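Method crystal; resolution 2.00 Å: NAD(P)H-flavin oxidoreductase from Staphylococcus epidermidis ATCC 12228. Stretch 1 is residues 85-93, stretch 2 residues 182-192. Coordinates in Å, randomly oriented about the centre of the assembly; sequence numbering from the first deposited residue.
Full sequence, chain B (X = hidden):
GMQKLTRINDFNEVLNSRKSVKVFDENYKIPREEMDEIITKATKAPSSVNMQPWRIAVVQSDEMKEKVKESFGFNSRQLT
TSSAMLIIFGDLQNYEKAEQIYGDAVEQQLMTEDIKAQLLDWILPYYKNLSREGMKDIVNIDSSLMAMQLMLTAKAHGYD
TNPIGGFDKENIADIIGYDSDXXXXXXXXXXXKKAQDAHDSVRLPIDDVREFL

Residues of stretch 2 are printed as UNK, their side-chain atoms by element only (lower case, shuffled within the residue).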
# COMPACT_ATOMS: atom_id res chain seq x y z
N MSE B 85 -37.03 2.60 16.68
CA MSE B 85 -37.10 3.10 15.31
C MSE B 85 -36.72 4.57 15.31
O MSE B 85 -37.46 5.41 15.84
CB MSE B 85 -38.51 2.93 14.75
CG MSE B 85 -38.67 3.42 13.31
SE MSE B 85 -37.63 2.40 12.01
CE MSE B 85 -38.79 0.87 11.90
N LEU B 86 -35.58 4.87 14.73
CA LEU B 86 -35.10 6.24 14.63
C LEU B 86 -35.77 6.85 13.41
O LEU B 86 -35.72 6.25 12.35
CB LEU B 86 -33.58 6.26 14.46
CG LEU B 86 -32.75 5.44 15.45
CD1 LEU B 86 -31.25 5.68 15.23
CD2 LEU B 86 -33.13 5.75 16.88
N ILE B 87 -36.43 7.98 13.57
CA ILE B 87 -36.95 8.72 12.41
C ILE B 87 -36.21 10.05 12.36
O ILE B 87 -36.30 10.84 13.29
CB ILE B 87 -38.45 8.92 12.48
CG1 ILE B 87 -39.16 7.59 12.80
CG2 ILE B 87 -38.98 9.51 11.15
CD1 ILE B 87 -40.69 7.72 13.00
N ILE B 88 -35.49 10.28 11.26
CA ILE B 88 -34.64 11.45 11.13
C ILE B 88 -35.36 12.45 10.23
O ILE B 88 -35.75 12.13 9.12
CB ILE B 88 -33.28 11.10 10.55
CG1 ILE B 88 -32.55 10.11 11.48
CG2 ILE B 88 -32.44 12.36 10.32
CD1 ILE B 88 -31.47 9.33 10.78
N PHE B 89 -35.55 13.65 10.77
CA PHE B 89 -36.20 14.75 10.13
C PHE B 89 -35.15 15.82 9.85
O PHE B 89 -34.13 15.89 10.55
CB PHE B 89 -37.25 15.35 11.06
CG PHE B 89 -38.45 14.49 11.29
CD1 PHE B 89 -38.42 13.49 12.26
CD2 PHE B 89 -39.63 14.69 10.56
CE1 PHE B 89 -39.53 12.70 12.48
CE2 PHE B 89 -40.73 13.92 10.76
CZ PHE B 89 -40.70 12.90 11.73
N GLY B 90 -35.40 16.64 8.85
CA GLY B 90 -34.57 17.78 8.54
C GLY B 90 -35.35 19.04 8.91
O GLY B 90 -36.54 19.15 8.63
N ASP B 91 -34.70 19.97 9.59
CA ASP B 91 -35.34 21.23 9.98
C ASP B 91 -35.14 22.25 8.85
O ASP B 91 -34.03 22.69 8.59
CB ASP B 91 -34.71 21.71 11.30
CG ASP B 91 -35.26 23.00 11.79
OD1 ASP B 91 -36.25 23.57 11.23
OD2 ASP B 91 -34.71 23.42 12.81
N LEU B 92 -36.22 22.63 8.19
CA LEU B 92 -36.15 23.60 7.07
C LEU B 92 -35.87 25.02 7.56
O LEU B 92 -35.57 25.89 6.73
CB LEU B 92 -37.47 23.59 6.27
CG LEU B 92 -37.87 22.28 5.59
CD1 LEU B 92 -39.28 22.41 4.97
CD2 LEU B 92 -36.86 21.89 4.53
N GLN B 93 -35.99 25.26 8.87
CA GLN B 93 -35.59 26.53 9.52
C GLN B 93 -34.39 26.35 10.44
O GLN B 93 -34.28 26.96 11.51
CB GLN B 93 -36.77 27.13 10.26
CG GLN B 93 -37.94 27.46 9.34
CD GLN B 93 -39.17 27.87 10.09
OE1 GLN B 93 -39.10 28.67 11.00
NE2 GLN B 93 -40.31 27.31 9.71
N UNK B 182 -42.45 22.58 9.14
CA UNK B 182 -41.03 22.89 9.41
C UNK B 182 -40.08 21.69 9.33
O UNK B 182 -38.92 21.83 8.95
c UNK B 182 -37.66 25.68 13.82
n UNK B 182 -38.06 24.88 12.84
n UNK B 182 -36.39 25.71 14.15
c UNK B 182 -39.43 24.75 12.38
c UNK B 182 -39.51 23.87 11.16
n UNK B 182 -38.52 26.46 14.46
c UNK B 182 -40.91 23.48 10.81
N UNK B 183 -40.57 20.52 9.73
CA UNK B 183 -39.71 19.34 9.82
C UNK B 183 -40.07 18.30 8.77
O UNK B 183 -41.17 17.81 8.77
c UNK B 183 -37.95 20.02 12.40
c UNK B 183 -39.31 19.76 12.26
c UNK B 183 -38.41 21.61 14.16
c UNK B 183 -39.76 21.36 14.03
c UNK B 183 -39.81 18.77 11.23
c UNK B 183 -40.20 20.45 13.09
o UNK B 183 -37.99 22.54 15.10
c UNK B 183 -37.50 20.95 13.34
N UNK B 184 -39.15 17.99 7.85
CA UNK B 184 -39.45 17.02 6.79
C UNK B 184 -38.76 15.69 7.07
O UNK B 184 -37.60 15.67 7.40
c UNK B 184 -39.91 18.79 5.07
c UNK B 184 -39.06 17.53 5.41
c UNK B 184 -37.58 17.85 5.34
N UNK B 185 -39.48 14.57 6.95
CA UNK B 185 -38.85 13.26 7.18
C UNK B 185 -37.84 12.92 6.10
O UNK B 185 -38.11 13.12 4.92
c UNK B 185 -41.17 13.00 6.57
c UNK B 185 -40.87 14.45 6.47
c UNK B 185 -40.01 12.29 7.18
N UNK B 186 -36.67 12.46 6.50
CA UNK B 186 -35.61 12.13 5.53
C UNK B 186 -35.52 10.62 5.36
O UNK B 186 -35.71 10.08 4.28
c UNK B 186 -34.31 14.24 6.11
c UNK B 186 -34.25 12.70 5.98
c UNK B 186 -33.16 12.29 4.97
N UNK B 187 -35.27 9.92 6.46
CA UNK B 187 -35.31 8.47 6.46
C UNK B 187 -35.46 7.97 7.87
O UNK B 187 -35.26 8.75 8.80
c UNK B 187 -32.79 7.77 6.66
c UNK B 187 -34.05 7.89 5.85
c UNK B 187 -31.77 6.79 5.94
c UNK B 187 -32.20 9.14 6.90
N UNK B 188 -35.83 6.70 8.01
CA UNK B 188 -35.91 6.04 9.31
C UNK B 188 -34.79 5.02 9.41
O UNK B 188 -34.25 4.59 8.39
c UNK B 188 -37.25 5.38 9.48
N UNK B 189 -34.42 4.64 10.64
CA UNK B 189 -33.39 3.63 10.86
C UNK B 189 -33.82 2.72 12.00
O UNK B 189 -33.89 3.19 13.14
c UNK B 189 -30.23 5.94 10.43
c UNK B 189 -32.01 4.25 11.19
c UNK B 189 -31.59 5.31 10.16
c UNK B 189 -30.92 3.15 11.30
N UNK B 190 -34.12 1.45 11.72
CA UNK B 190 -34.38 0.49 12.79
C UNK B 190 -33.04 0.15 13.41
O UNK B 190 -32.08 -0.05 12.69
c UNK B 190 -35.07 -0.84 12.26
N UNK B 191 -33.00 0.05 14.74
CA UNK B 191 -31.75 -0.30 15.42
C UNK B 191 -32.06 -1.28 16.54
O UNK B 191 -33.09 -1.20 17.19
c UNK B 191 -31.90 1.75 16.95
c UNK B 191 -31.03 0.98 15.93
c UNK B 191 -29.66 0.64 16.56
c UNK B 191 -28.84 1.89 16.90
N UNK B 192 -31.17 -2.25 16.72
CA UNK B 192 -31.33 -3.22 17.77
C UNK B 192 -30.24 -4.26 17.68
O UNK B 192 -29.28 -4.10 16.90
O HOH W 1 -35.40 22.29 15.97

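Position 182 carries three carbons, a nitrogen, and a carbon bearing two more nitrogens. Its inner nitrogen lies 2.8 Å from Asp91 OD1, and Gln93 CB lies over one face of the planar group: Arg182. Its positive charge suits the carboxylate of Asp91, and the extended arm (chi1 to chi3 all t) brings the guanidinium to it. NE donates to OD1 in a salt bridge, and NH2 donates to Asp91 OD2 at 3.1 Å. The backbone O of Arg182 accepts from Leu92 N at 2.9 Å.

Position 183 has one carbon leading to a six-carbon ring that bears an oxygen, a ring carbon lying 3.4 Å from Asp91 CG: Tyr183. The ring lies beside the carboxylate while OH reaches a water oxygen at 2.7 Å; that water donates weakly to Asp91 OD2, its oxygen 3.4 Å away.

Position 184 shows three carbons, forked at the first, one methyl 3.7 Å from Leu92 CD1: Val184. Beta-branched and apolar, it suits a strand packed against leucine. Its backbone pairs with Gly90 in both directions: Gly90 N to Val184 O is 2.8 Å, Val184 N to Gly90 O 3.0 Å.

At position 185 three carbons close a ring onto the backbone nitrogen, and CB lies 4.0 Å from Phe89 CE2: Pro185. A proline N has no hydrogen to give, but this one sits in a non-hydrogen-bonded pair with Phe89, so the pairing with stretch 1 loses no hydrogen bond.

Position 186 is again three carbons forked at the first, a methyl 3.8 Å from Gly90 N: Val186. Gly90, lacking a side chain, leaves room for CG2. Val186 N donates to Ile88 O at 2.8 Å.

Position 187 has four carbons forked at the second, one tip 4.0 Å from Ile88 CD1: Leu187. The fork carries CD2 to that apolar neighbour. Leu187 O accepts from Ile88 N at 2.9 Å, whereas Leu187 N makes a weak 3.5 Å bond to Ile88 O.

Position 188 has a single carbon, 3.9 Å from Met85 SE: Ala188, a compact fit beside the selenomethionine.

Position 189 bears four carbons, forked at the first; its longer arm ends 3.6 Å from Ile88 CD1: Ile189, beta-branched and apolar, apt for a strand.

Position 190 is one carbon, 4.1 Å from Met85 CE: Ala190, a small methyl beside the selenomethionine's end.

Position 191 repeats the four-carbon, first-forked pattern, its short arm 4.1 Å from Leu86 CG: Ile191, an apolar match.

Position 192, without side-chain atoms, touches nothing on stretch 1: Gly192.

The contact is an antiparallel strand pair with a bulge between Ile88 and Phe89, where Ile88 O receives both Val186 N and Leu187 N. Backbone bonds set the alignment. Leu86, Ile88, Val184, Leu187 and Ile189 lie on one face; on the other, Met85 meets Ala188 and Ala190, Phe89 meets Pro185, and Asp91 meets Tyr183. The Asp91–Arg182 salt bridge fastens one end.

Stretch 2 (182-192) RYVPVLAIAIG
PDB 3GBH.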